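Erythrocyte binding antigen 140 (Plasmodium falciparum, PDB 4GF2) probably binds a sialic acid-bearing receptor on the host red cell, glycophorin C, through its two Duffy-binding-like domains, which make up this part of the adhesin. Local coordinates at residues Y543-K547 against N560-Y566; Q396-A400 against K468-Q474. The protein carries 3 engineered substitutions. Residues are numbered along the deposited sequence.

Contact 1: residues Y543-K547 against N560-Y566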
loop_
_atom_site.group_PDB
_atom_site.type_symbol
_atom_site.label_atom_id
_atom_site.label_comp_id
_atom_site.label_asym_id
_atom_site.label_seq_id
_atom_site.Cartn_x
_atom_site.Cartn_y
_atom_site.Cartn_z
ATOM N N TYR A 543 -16.438 19.333 -32.414
ATOM C CA TYR A 543 -17.385 19.911 -31.475
ATOM C C TYR A 543 -18.773 19.948 -32.103
ATOM O O TYR A 543 -19.769 19.644 -31.449
ATOM C CB TYR A 543 -16.946 21.321 -31.083
ATOM C CG TYR A 543 -17.939 22.055 -30.213
ATOM C CD1 TYR A 543 -19.007 22.747 -30.774
ATOM C CD2 TYR A 543 -17.810 22.061 -28.830
ATOM C CE1 TYR A 543 -19.918 23.421 -29.984
ATOM C CE2 TYR A 543 -18.715 22.732 -28.030
ATOM C CZ TYR A 543 -19.768 23.412 -28.613
ATOM O OH TYR A 543 -20.673 24.081 -27.823
ATOM N N THR A 544 -18.826 20.310 -33.379
ATOM C CA THR A 544 -20.090 20.432 -34.096
ATOM C C THR A 544 -20.703 19.067 -34.394
ATOM O O THR A 544 -21.873 18.824 -34.101
ATOM C CB THR A 544 -19.898 21.178 -35.425
ATOM O OG1 THR A 544 -19.354 22.478 -35.172
ATOM C CG2 THR A 544 -21.225 21.321 -36.155
ATOM N N LYS A 545 -19.907 18.182 -34.985
ATOM C CA LYS A 545 -20.374 16.844 -35.325
ATOM C C LYS A 545 -20.804 16.074 -34.082
ATOM O O LYS A 545 -21.821 15.381 -34.099
ATOM C CB LYS A 545 -19.287 16.074 -36.079
ATOM C CG LYS A 545 -19.078 16.559 -37.505
ATOM C CD LYS A 545 -17.939 15.824 -38.192
ATOM C CE LYS A 545 -17.833 16.223 -39.655
ATOM N NZ LYS A 545 -16.599 15.695 -40.299
ATOM N N ASP A 546 -20.031 16.195 -33.005
ATOM C CA ASP A 546 -20.367 15.522 -31.753
ATOM C C ASP A 546 -21.642 16.114 -31.160
ATOM O O ASP A 546 -22.534 15.381 -30.730
ATOM C CB ASP A 546 -19.222 15.626 -30.739
ATOM C CG ASP A 546 -18.071 14.676 -31.046
ATOM O OD1 ASP A 546 -18.216 13.820 -31.945
ATOM O OD2 ASP A 546 -17.022 14.776 -30.372
ATOM N N LYS A 547 -21.725 17.441 -31.137
ATOM C CA LYS A 547 -22.904 18.119 -30.607
ATOM C C LYS A 547 -24.171 17.610 -31.287
ATOM O O LYS A 547 -25.172 17.336 -30.625
ATOM C CB LYS A 547 -22.787 19.634 -30.794
ATOM C CG LYS A 547 -23.963 20.414 -30.220
ATOM C CD LYS A 547 -23.843 21.908 -30.484
ATOM C CE LYS A 547 -23.996 22.231 -31.963
ATOM N NZ LYS A 547 -23.923 23.695 -32.228
ATOM N N ASN A 560 -26.297 23.242 -27.498
ATOM C CA ASN A 560 -26.739 24.231 -28.473
ATOM C C ASN A 560 -26.047 25.582 -28.302
ATOM O O ASN A 560 -26.703 26.619 -28.201
ATOM C CB ASN A 560 -28.255 24.408 -28.398
ATOM C CG ASN A 560 -28.802 25.220 -29.551
ATOM O OD1 ASN A 560 -28.168 25.334 -30.600
ATOM N ND2 ASN A 560 -29.986 25.792 -29.363
ATOM N N LYS A 561 -24.720 25.558 -28.264
ATOM C CA LYS A 561 -23.925 26.778 -28.291
ATOM C C LYS A 561 -22.857 26.640 -29.366
ATOM O O LYS A 561 -22.033 25.730 -29.315
ATOM C CB LYS A 561 -23.272 27.041 -26.934
ATOM C CG LYS A 561 -24.248 27.442 -25.844
ATOM C CD LYS A 561 -23.519 27.899 -24.592
ATOM C CE LYS A 561 -24.490 28.392 -23.531
ATOM N NZ LYS A 561 -23.788 28.945 -22.340
ATOM N N GLU A 562 -22.886 27.538 -30.345
ATOM C CA GLU A 562 -21.924 27.495 -31.438
ATOM C C GLU A 562 -20.509 27.378 -30.879
ATOM O O GLU A 562 -20.176 27.998 -29.868
ATOM C CB GLU A 562 -22.052 28.739 -32.320
ATOM C CG GLU A 562 -22.178 28.436 -33.805
ATOM C CD GLU A 562 -23.436 27.659 -34.143
ATOM O OE1 GLU A 562 -24.422 28.285 -34.593
ATOM O OE2 GLU A 562 -23.440 26.423 -33.961
ATOM N N ALA A 563 -19.684 26.572 -31.539
ATOM C CA ALA A 563 -18.322 26.310 -31.085
ATOM C C ALA A 563 -17.607 27.584 -30.648
ATOM O O ALA A 563 -17.058 27.649 -29.545
ATOM C CB ALA A 563 -17.529 25.615 -32.183
ATOM N N ASN A 564 -17.611 28.593 -31.514
ATOM C CA ASN A 564 -16.891 29.831 -31.231
ATOM C C ASN A 564 -17.509 30.600 -30.065
ATOM O O ASN A 564 -16.855 31.446 -29.453
ATOM C CB ASN A 564 -16.806 30.714 -32.481
ATOM C CG ASN A 564 -18.164 31.030 -33.072
ATOM O OD1 ASN A 564 -19.197 30.773 -32.457
ATOM N ND2 ASN A 564 -18.168 31.596 -34.275
ATOM N N VAL A 565 -18.765 30.299 -29.752
ATOM C CA VAL A 565 -19.420 30.900 -28.597
ATOM C C VAL A 565 -18.950 30.209 -27.328
ATOM O O VAL A 565 -18.615 30.859 -26.338
ATOM C CB VAL A 565 -20.952 30.803 -28.696
ATOM C CG1 VAL A 565 -21.594 31.140 -27.357
ATOM C CG2 VAL A 565 -21.472 31.722 -29.794
ATOM N N TYR A 566 -18.929 28.883 -27.366
ATOM C CA TYR A 566 -18.425 28.095 -26.253
ATOM C C TYR A 566 -17.043 28.585 -25.833
ATOM O O TYR A 566 -16.740 28.668 -24.642
ATOM C CB TYR A 566 -18.371 26.618 -26.642
ATOM C CG TYR A 566 -17.569 25.759 -25.693
ATOM C CD1 TYR A 566 -18.162 25.173 -24.584
ATOM C CD2 TYR A 566 -16.218 25.530 -25.913
ATOM C CE1 TYR A 566 -17.428 24.382 -23.717
ATOM C CE2 TYR A 566 -15.478 24.744 -25.054
ATOM C CZ TYR A 566 -16.086 24.172 -23.959
ATOM O OH TYR A 566 -15.344 23.391 -23.106
#
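This is a local tertiary contact in the C-terminal part of the chain, where the last turns of helix 518-548 pack against the loop that leads into helix 563-570 and against that helix's first turn. The CA atoms of Tyr543 and Ala563 lie 6.5 Å apart and those of Lys547 and Asn560 7.5 Å; 306 Å² is buried. Tyr543 is central, covered over 99 Å². Its chi1 of 174° carries the ring across to the second segment, where Tyr543 OH donates a hydrogen bond of 2.6 Å to Lys561 O, a carbonyl lying near the plane of the ring at its edge. The same ring packs on Ala563, with Tyr543 CD1 3.5 Å from Ala563 CB, and meets the Tyr566 ring obliquely, centroids 5.5 Å apart and planes at 40°. One turn further on, Lys547 NZ forms a salt bridge of 3.3 Å with Glu562 OE2. Glu562 occupies the N-cap position, and its carbonyl O accepts bonds from Val565 N (2.7 Å) and Tyr566 N (2.9 Å), so the ion pair links helix 518-548 to the N-cap residue. Two residues before it, Asn560 adopts positive phi and psi (56/52), in the left-handed region. Helix 478-508 and Val558 add to the surroundings: Tyr543 touches Phe479 and Leu480, both tyrosines touch Val558, and Tyr566 OH is hydrogen-bonded to Leu480 O. The arrangement is a loop connection, its two arms joined by a buried tyrosine and a more exposed ion pair, between two successive helices in the largely helical C-terminal half of the chain, which holds the second Duffy-binding-like domain.

Contact 2: residues Q396-A400 against K468-Q474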
loop_
_atom_site.group_PDB
_atom_site.type_symbol
_atom_site.label_atom_id
_atom_site.label_comp_id
_atom_site.label_asym_id
_atom_site.label_seq_id
_atom_site.Cartn_x
_atom_site.Cartn_y
_atom_site.Cartn_z
ATOM N N GLN A 396 -5.773 21.851 -12.463
ATOM C CA GLN A 396 -6.985 21.068 -12.663
ATOM C C GLN A 396 -6.980 20.377 -14.021
ATOM O O GLN A 396 -7.519 19.282 -14.160
ATOM C CB GLN A 396 -8.230 21.945 -12.523
ATOM C CG GLN A 396 -8.585 22.278 -11.090
ATOM C CD GLN A 396 -9.957 22.918 -10.959
ATOM O OE1 GLN A 396 -10.713 23.000 -11.927
ATOM N NE2 GLN A 396 -10.284 23.373 -9.756
ATOM N N ASN A 397 -6.376 21.019 -15.020
ATOM C CA ASN A 397 -6.253 20.413 -16.345
ATOM C C ASN A 397 -5.552 19.055 -16.276
ATOM O O ASN A 397 -6.067 18.053 -16.779
ATOM C CB ASN A 397 -5.504 21.340 -17.311
ATOM C CG ASN A 397 -6.348 22.520 -17.771
ATOM O OD1 ASN A 397 -7.579 22.481 -17.727
ATOM N ND2 ASN A 397 -5.681 23.575 -18.233
ATOM N N SER A 398 -4.383 19.015 -15.646
ATOM C CA SER A 398 -3.627 17.769 -15.545
ATOM C C SER A 398 -4.294 16.791 -14.581
ATOM O O SER A 398 -4.276 15.581 -14.796
ATOM C CB SER A 398 -2.185 18.045 -15.122
ATOM O OG SER A 398 -1.463 18.631 -16.193
ATOM N N TYR A 399 -4.889 17.321 -13.522
ATOM C CA TYR A 399 -5.670 16.506 -12.605
ATOM C C TYR A 399 -6.755 15.739 -13.358
ATOM O O TYR A 399 -6.915 14.531 -13.185
ATOM C CB TYR A 399 -6.312 17.391 -11.540
ATOM C CG TYR A 399 -7.326 16.671 -10.688
ATOM C CD1 TYR A 399 -6.936 15.653 -9.832
ATOM C CD2 TYR A 399 -8.672 17.010 -10.736
ATOM C CE1 TYR A 399 -7.854 14.989 -9.048
ATOM C CE2 TYR A 399 -9.599 16.352 -9.951
ATOM C CZ TYR A 399 -9.182 15.340 -9.109
ATOM O OH TYR A 399 -10.093 14.677 -8.321
ATOM N N ALA A 400 -7.502 16.451 -14.196
ATOM C CA ALA A 400 -8.596 15.850 -14.949
ATOM C C ALA A 400 -8.080 14.846 -15.982
ATOM O O ALA A 400 -8.718 13.826 -16.239
ATOM C CB ALA A 400 -9.417 16.929 -15.626
ATOM N N LYS A 468 -11.671 25.605 -6.877
ATOM C CA LYS A 468 -12.945 24.955 -6.595
ATOM C C LYS A 468 -13.439 24.102 -7.756
ATOM O O LYS A 468 -12.980 24.243 -8.888
ATOM C CB LYS A 468 -14.008 26.015 -6.288
ATOM C CG LYS A 468 -13.477 27.262 -5.596
ATOM C CD LYS A 468 -14.451 28.422 -5.728
ATOM C CE LYS A 468 -13.847 29.717 -5.209
ATOM N NZ LYS A 468 -14.700 30.896 -5.517
ATOM N N ASP A 469 -14.390 23.221 -7.455
ATOM C CA ASP A 469 -15.084 22.438 -8.472
ATOM C C ASP A 469 -14.132 21.615 -9.330
ATOM O O ASP A 469 -14.424 21.309 -10.488
ATOM C CB ASP A 469 -15.935 23.357 -9.353
ATOM C CG ASP A 469 -17.075 24.003 -8.587
ATOM O OD1 ASP A 469 -17.685 23.316 -7.739
ATOM O OD2 ASP A 469 -17.357 25.196 -8.826
ATOM N N TYR A 470 -12.993 21.249 -8.753
ATOM C CA TYR A 470 -12.053 20.371 -9.432
ATOM C C TYR A 470 -12.744 19.059 -9.782
ATOM O O TYR A 470 -12.410 18.420 -10.780
ATOM C CB TYR A 470 -10.825 20.111 -8.554
ATOM C CG TYR A 470 -11.152 19.657 -7.148
ATOM C CD1 TYR A 470 -11.450 18.329 -6.881
ATOM C CD2 TYR A 470 -11.156 20.554 -6.088
ATOM C CE1 TYR A 470 -11.747 17.907 -5.603
ATOM C CE2 TYR A 470 -11.452 20.139 -4.803
ATOM C CZ TYR A 470 -11.747 18.814 -4.569
ATOM O OH TYR A 470 -12.042 18.389 -3.295
ATOM N N ASP A 471 -13.718 18.668 -8.966
ATOM C CA ASP A 471 -14.440 17.422 -9.188
ATOM C C ASP A 471 -15.390 17.537 -10.377
ATOM O O ASP A 471 -15.415 16.663 -11.243
ATOM C CB ASP A 471 -15.219 17.022 -7.937
ATOM C CG ASP A 471 -15.797 15.626 -8.036
ATOM O OD1 ASP A 471 -15.191 14.782 -8.731
ATOM O OD2 ASP A 471 -16.853 15.371 -7.422
ATOM N N LYS A 472 -16.174 18.611 -10.413
ATOM C CA LYS A 472 -17.068 18.860 -11.540
ATOM C C LYS A 472 -16.273 18.989 -12.832
ATOM O O LYS A 472 -16.679 18.478 -13.876
ATOM C CB LYS A 472 -17.887 20.135 -11.322
ATOM C CG LYS A 472 -19.237 19.914 -10.657
ATOM C CD LYS A 472 -20.025 21.216 -10.571
ATOM C CE LYS A 472 -21.419 20.993 -10.005
ATOM N NZ LYS A 472 -22.204 22.258 -9.938
ATOM N N PHE A 473 -15.144 19.682 -12.759
ATOM C CA PHE A 473 -14.308 19.892 -13.931
ATOM C C PHE A 473 -13.845 18.561 -14.516
ATOM O O PHE A 473 -13.826 18.378 -15.735
ATOM C CB PHE A 473 -13.101 20.758 -13.571
ATOM C CG PHE A 473 -12.248 21.122 -14.748
ATOM C CD1 PHE A 473 -12.750 21.926 -15.757
ATOM C CD2 PHE A 473 -10.943 20.666 -14.845
ATOM C CE1 PHE A 473 -11.968 22.266 -16.841
ATOM C CE2 PHE A 473 -10.157 21.002 -15.925
ATOM C CZ PHE A 473 -10.667 21.804 -16.926
ATOM N N GLN A 474 -13.485 17.630 -13.640
ATOM C CA GLN A 474 -13.000 16.323 -14.064
ATOM C C GLN A 474 -14.093 15.517 -14.763
ATOM O O GLN A 474 -13.802 14.623 -15.555
ATOM C CB GLN A 474 -12.458 15.548 -12.861
ATOM C CG GLN A 474 -12.011 14.130 -13.177
ATOM C CD GLN A 474 -12.973 13.081 -12.646
ATOM O OE1 GLN A 474 -13.514 13.218 -11.546
ATOM N NE2 GLN A 474 -13.193 12.027 -13.429
#
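Lys468 opens the segment with its backbone: Gln396 NE2 donates to Lys468 O at 3.0 Å with an N-H...O angle of 163°. The bond lies beside the Cys392-Cys467 disulfide, which ties the same two parts of the chain. Asp469, at positive phi (57°), holds the N-cap position, and Asp469 O accepts from Phe473 N at 2.9 Å. Tyr470 turns inward: its CB is 3.5 Å from Gln396 NE2, and its CD1 is 4.1 Å from Tyr399 CE2, while Trp454 stacks on the Tyr470 ring. Phe473 presents its edge to two oxygens, with CE2 3.6 Å from Gln396 O and CZ 3.3 Å from Asn397 OD1. At Gln474 the CA is 4.5 Å from Ala400 CA, consistent with local axes 9.4 Å apart at closest, crossing at -54°, and with small Ala400, whose CB is 4.0 Å from Gln474 CA. The chemistry is mixed, one side-chain amide hydrogen bond reaching the residue before the N-cap while aromatic and methyl packing supplies much of the 438 Å² buried.

How the contacts relate
Along the chain the contacts follow in series, contact 2 closing before contact 1 opens, and both lie in the C-terminal half of this chain, which holds the second Duffy-binding-like domain. Their centres are 21 Å apart and their nearest atoms about 7 Å, so they do not touch. Helix 478-508 lies between them in sequence and meets both: Phe479, Leu480 and Lys484 pack against contact 1, Arg481 and Glu485 against contact 2. Contact 1 sits farther out, about 44 Å from the chain centre compared with about 25 Å. A glycerol, probably from crystallisation, lies about 4 Å from the Asn560 side chain in contact 1.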